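Local coordinates for protein transcriptional regulator (GntR family) (PDB 3DDV) that probably senses a small effector molecule through its UTRA domain and so controls DNA binding, as in other UTRA-containing regulators of the GntR family, at residues S54-Y57 and S58-S61; Q99-Y103 and L104-R108. All coordinates share one frame; numbering follows the deposited sequence.

Contacts 1 and 2 are two local turns of the same UTRA domain, each closing a regular element and leading the chain out of it. In contact 1 the strand 46-56 ends in a tight turn at residues 57-61; in contact 2 the helix 98-104 is terminated before strand 111-121 begins. They lie on opposite sides of the chain's centre, with their centres about 29 Å apart and nearest atoms about 14 Å apart, without touching. Strand 46-56 nevertheless relates them: its last residues belong to contact 1, while P47 and F50 pack against contact 2. Bound magnesium lies about 14 Å from the I55 side chain and about 11 Å from that of I100.

Contact 1: residues S54-Y57 and S58-S61; sequences SIPY and SLVS
Y57 carries its ring opposite its own amide nitrogen (chi1 -171°), which sets the ring alongside the turn that follows, and S61 (chi1 -67°) turns OG back to the carbonyl of Y57. Lying over one face of the ring, offset toward the rim, S61 OG donates to Y57 O over 3.2 Å. V60 N reaches Y57 O from the other face of the carbonyl plane at 3.1 Å, the straightest of the backbone bonds here, and a weak bond from S61 N adds to the grip. A further weak bond, L59 N to P56 O, helps to curl the chain into consecutive tight turns. Apolar contacts follow the curl: L59 lays CD1 against the proline ring, 3.8 Å from P56 CG, while V60 CG1 meets the tyrosine obliquely, 3.9 Å from Y57 CD1. On the buried side V60 CG2 approaches I55 CG2 at 4.1 Å, the two side chains crossing at about a right angle. I55 and V60 both continue onto F72 of helix 72-80, V60 also touches L35 of strand 34-43, and backbone bonds from I55 to L35 and from S54 to Y129 fix the strand end between its neighbours 34-43 and 126-135.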
loop_
_atom_site.group_PDB
_atom_site.type_symbol
_atom_site.label_atom_id
_atom_site.label_comp_id
_atom_site.label_asym_id
_atom_site.label_seq_id
_atom_site.Cartn_x
_atom_site.Cartn_y
_atom_site.Cartn_z
ATOM N N SER B 54 28.764 14.442 -5.183
ATOM C CA SER B 54 29.106 15.247 -6.330
ATOM C C SER B 54 28.516 16.654 -6.206
ATOM O O SER B 54 27.331 16.811 -6.045
ATOM C CB SER B 54 28.643 14.571 -7.622
ATOM O OG SER B 54 29.503 13.498 -7.984
ATOM N N ILE B 55 29.368 17.668 -6.292
ATOM C CA ILE B 55 28.983 19.066 -6.130
ATOM C C ILE B 55 29.419 19.816 -7.405
ATOM O O ILE B 55 30.494 19.587 -7.897
ATOM C CB ILE B 55 29.713 19.670 -4.916
ATOM C CG1 ILE B 55 29.368 18.865 -3.672
ATOM C CG2 ILE B 55 29.374 21.148 -4.738
ATOM C CD1 ILE B 55 30.490 18.664 -2.760
ATOM N N PRO B 56 28.560 20.681 -7.950
ATOM C CA PRO B 56 28.937 21.479 -9.092
ATOM C C PRO B 56 30.226 22.190 -8.769
ATOM O O PRO B 56 30.308 22.771 -7.689
ATOM C CB PRO B 56 27.786 22.468 -9.203
ATOM C CG PRO B 56 26.637 21.731 -8.675
ATOM C CD PRO B 56 27.165 20.929 -7.543
ATOM N N TYR B 57 31.238 22.120 -9.641
ATOM C CA TYR B 57 32.533 22.659 -9.261
ATOM C C TYR B 57 32.465 24.170 -9.181
ATOM O O TYR B 57 33.220 24.770 -8.458
ATOM C CB TYR B 57 33.683 22.227 -10.202
ATOM C CG TYR B 57 35.063 22.608 -9.683
ATOM C CD1 TYR B 57 35.399 22.333 -8.383
ATOM C CD2 TYR B 57 36.024 23.238 -10.486
ATOM C CE1 TYR B 57 36.633 22.665 -7.852
ATOM C CE2 TYR B 57 37.292 23.575 -9.952
ATOM C CZ TYR B 57 37.567 23.271 -8.613
ATOM O OH TYR B 57 38.752 23.538 -7.947
ATOM N N SER B 58 31.570 24.797 -9.927
ATOM C CA SER B 58 31.545 26.244 -9.931
ATOM C C SER B 58 31.084 26.815 -8.600
ATOM O O SER B 58 31.438 27.915 -8.294
ATOM C CB SER B 58 30.608 26.744 -10.974
ATOM O OG SER B 58 29.321 26.590 -10.441
ATOM N N LEU B 59 30.300 26.098 -7.803
ATOM C CA LEU B 59 29.899 26.636 -6.489
ATOM C C LEU B 59 30.975 26.520 -5.442
ATOM O O LEU B 59 30.778 26.977 -4.296
ATOM C CB LEU B 59 28.672 25.908 -5.898
ATOM C CG LEU B 59 27.430 25.807 -6.785
ATOM C CD1 LEU B 59 26.500 24.663 -6.312
ATOM C CD2 LEU B 59 26.730 27.164 -6.873
ATOM N N VAL B 60 32.086 25.878 -5.772
ATOM C CA VAL B 60 32.970 25.376 -4.722
ATOM C C VAL B 60 34.458 25.654 -4.979
ATOM O O VAL B 60 35.276 25.505 -4.064
ATOM C CB VAL B 60 32.591 23.862 -4.493
ATOM C CG1 VAL B 60 33.684 22.922 -4.945
ATOM C CG2 VAL B 60 32.113 23.616 -3.046
ATOM N N SER B 61 34.768 26.096 -6.212
ATOM C CA SER B 61 36.084 26.479 -6.656
ATOM C C SER B 61 36.848 27.192 -5.597
ATOM O O SER B 61 38.068 27.049 -5.527
ATOM C CB SER B 61 36.004 27.516 -7.771
ATOM O OG SER B 61 35.466 26.992 -8.923
#

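Contact 2: residues Q99-Y103 and L104-R108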
loop_
_atom_site.group_PDB
_atom_site.type_symbol
_atom_site.label_atom_id
_atom_site.label_comp_id
_atom_site.label_asym_id
_atom_site.label_seq_id
_atom_site.Cartn_x
_atom_site.Cartn_y
_atom_site.Cartn_z
ATOM N N GLN B 99 33.937 -4.264 -3.605
ATOM C CA GLN B 99 34.517 -2.964 -3.300
ATOM C C GLN B 99 33.973 -2.334 -2.008
ATOM O O GLN B 99 34.722 -2.026 -1.068
ATOM C CB GLN B 99 34.252 -2.049 -4.510
ATOM C CG GLN B 99 34.872 -0.700 -4.421
ATOM C CD GLN B 99 36.375 -0.776 -4.185
ATOM O OE1 GLN B 99 36.858 -1.055 -3.045
ATOM N NE2 GLN B 99 37.143 -0.517 -5.269
ATOM N N ILE B 100 32.658 -2.160 -1.956
ATOM C CA ILE B 100 32.028 -1.582 -0.769
ATOM C C ILE B 100 32.185 -2.491 0.432
ATOM O O ILE B 100 32.277 -2.016 1.551
ATOM C CB ILE B 100 30.546 -1.189 -1.029
ATOM C CG1 ILE B 100 30.518 0.243 -1.581
ATOM C CG2 ILE B 100 29.708 -1.294 0.265
ATOM C CD1 ILE B 100 29.443 0.473 -2.507
ATOM N N ALA B 101 32.260 -3.790 0.192
ATOM C CA ALA B 101 32.575 -4.710 1.262
ATOM C C ALA B 101 33.970 -4.398 1.845
ATOM O O ALA B 101 34.104 -4.251 3.080
ATOM C CB ALA B 101 32.498 -6.117 0.768
ATOM N N GLU B 102 34.986 -4.275 0.970
ATOM C CA GLU B 102 36.348 -3.969 1.437
ATOM C C GLU B 102 36.307 -2.720 2.257
ATOM O O GLU B 102 36.808 -2.710 3.357
ATOM C CB GLU B 102 37.349 -3.695 0.332
ATOM C CG GLU B 102 37.558 -4.781 -0.751
ATOM C CD GLU B 102 38.625 -4.333 -1.789
ATOM O OE1 GLU B 102 39.661 -3.753 -1.314
ATOM O OE2 GLU B 102 38.422 -4.542 -3.035
ATOM N N TYR B 103 35.700 -1.665 1.713
ATOM C CA TYR B 103 35.627 -0.365 2.417
ATOM C C TYR B 103 34.880 -0.402 3.747
ATOM O O TYR B 103 35.243 0.280 4.698
ATOM C CB TYR B 103 34.903 0.674 1.573
ATOM C CG TYR B 103 35.608 1.168 0.346
ATOM C CD1 TYR B 103 36.979 1.448 0.352
ATOM C CD2 TYR B 103 34.883 1.440 -0.816
ATOM C CE1 TYR B 103 37.621 1.927 -0.786
ATOM C CE2 TYR B 103 35.510 1.910 -1.943
ATOM C CZ TYR B 103 36.874 2.154 -1.907
ATOM O OH TYR B 103 37.462 2.634 -3.016
ATOM N N LEU B 104 33.785 -1.134 3.798
ATOM C CA LEU B 104 32.989 -1.137 5.013
ATOM C C LEU B 104 33.370 -2.294 5.930
ATOM O O LEU B 104 32.853 -2.421 7.014
ATOM C CB LEU B 104 31.510 -1.137 4.654
ATOM C CG LEU B 104 30.991 0.194 4.103
ATOM C CD1 LEU B 104 29.556 0.061 3.718
ATOM C CD2 LEU B 104 31.096 1.269 5.142
ATOM N N GLU B 105 34.322 -3.115 5.509
ATOM C CA GLU B 105 34.804 -4.206 6.352
ATOM C C GLU B 105 33.642 -5.113 6.666
ATOM O O GLU B 105 33.317 -5.306 7.831
ATOM C CB GLU B 105 35.404 -3.678 7.657
ATOM C CG GLU B 105 36.249 -2.471 7.438
ATOM C CD GLU B 105 37.287 -2.266 8.488
ATOM O OE1 GLU B 105 36.987 -2.164 9.694
ATOM O OE2 GLU B 105 38.437 -2.175 8.085
ATOM N N ILE B 106 33.013 -5.618 5.602
ATOM C CA ILE B 106 31.937 -6.596 5.680
ATOM C C ILE B 106 32.148 -7.466 4.459
ATOM O O ILE B 106 33.167 -7.284 3.777
ATOM C CB ILE B 106 30.542 -5.917 5.694
ATOM C CG1 ILE B 106 30.296 -5.151 4.380
ATOM C CG2 ILE B 106 30.418 -4.997 6.923
ATOM C CD1 ILE B 106 29.089 -4.255 4.421
ATOM N N LYS B 107 31.202 -8.374 4.170
ATOM C CA LYS B 107 31.348 -9.370 3.070
ATOM C C LYS B 107 30.531 -9.027 1.823
ATOM O O LYS B 107 29.424 -8.521 1.982
ATOM C CB LYS B 107 30.892 -10.753 3.574
ATOM C CG LYS B 107 31.462 -11.157 4.975
ATOM C CD LYS B 107 31.773 -12.712 5.115
ATOM C CE LYS B 107 32.820 -13.043 6.250
ATOM N NZ LYS B 107 32.223 -13.164 7.622
ATOM N N ARG B 108 31.040 -9.329 0.609
ATOM C CA ARG B 108 30.227 -9.261 -0.637
ATOM C C ARG B 108 28.902 -9.922 -0.214
ATOM O O ARG B 108 28.907 -10.848 0.601
ATOM C CB ARG B 108 30.916 -9.930 -1.917
ATOM C CG ARG B 108 30.180 -9.820 -3.389
ATOM C CD ARG B 108 31.080 -9.356 -4.719
ATOM N NE ARG B 108 30.302 -8.654 -5.836
ATOM C CZ ARG B 108 30.757 -7.749 -6.759
ATOM N NH1 ARG B 108 31.999 -7.366 -6.803
ATOM N NH2 ARG B 108 29.964 -7.195 -7.672
#
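I100 and L104 run side by side along one flank of the helix and point the same way, bringing I100 CG2 to 3.7 Å from L104 CD1. This is the close-packed part of the contact. L104 N donates to I100 O at 2.8 Å, and the leucine CB and CG rest against that same carbonyl oxygen, so backbone and side chain of L104 both close on I100. Both residues then lean on I112 of strand 111-121, and L104 also reaches P47 of strand 46-56. The ring of Y103, with Q99 OE1 3.4 Å above one face toward the rim, meets F50 of the same strand, the two ring planes about 5° apart.

One residue further on, the helix stops in a Schellman motif. E105 takes a positive phi, which turns the chain back so that I106 N reaches A101 O, 3.1 Å away and nearly straight at 165°. E105 N gives a weak bond to the same oxygen and another to E102 O, and R138 NH1 hydrogen-bonds L104 O, taking up a carbonyl at the helix end. After this reversal the chain passes back over A101, whose methyl group is covered by backbone: A101 CB lies 3.3 Å from I106 O and 3.5 Å from R108 N. The side chain of I106 has CG1 between its backbone N and carbonyl carbon (chi1 63°), which sets CG1 near A101 CA, in looser contact than the I100-L104 pair, and I106 also joins the others on I112.

The solvent side is far more sparsely built. There the side chains of E102, E105 and K107 set off away from the turn, though E105 still brushes P47, and R108 NH1 makes a long, weak ion pair with E98 OE1.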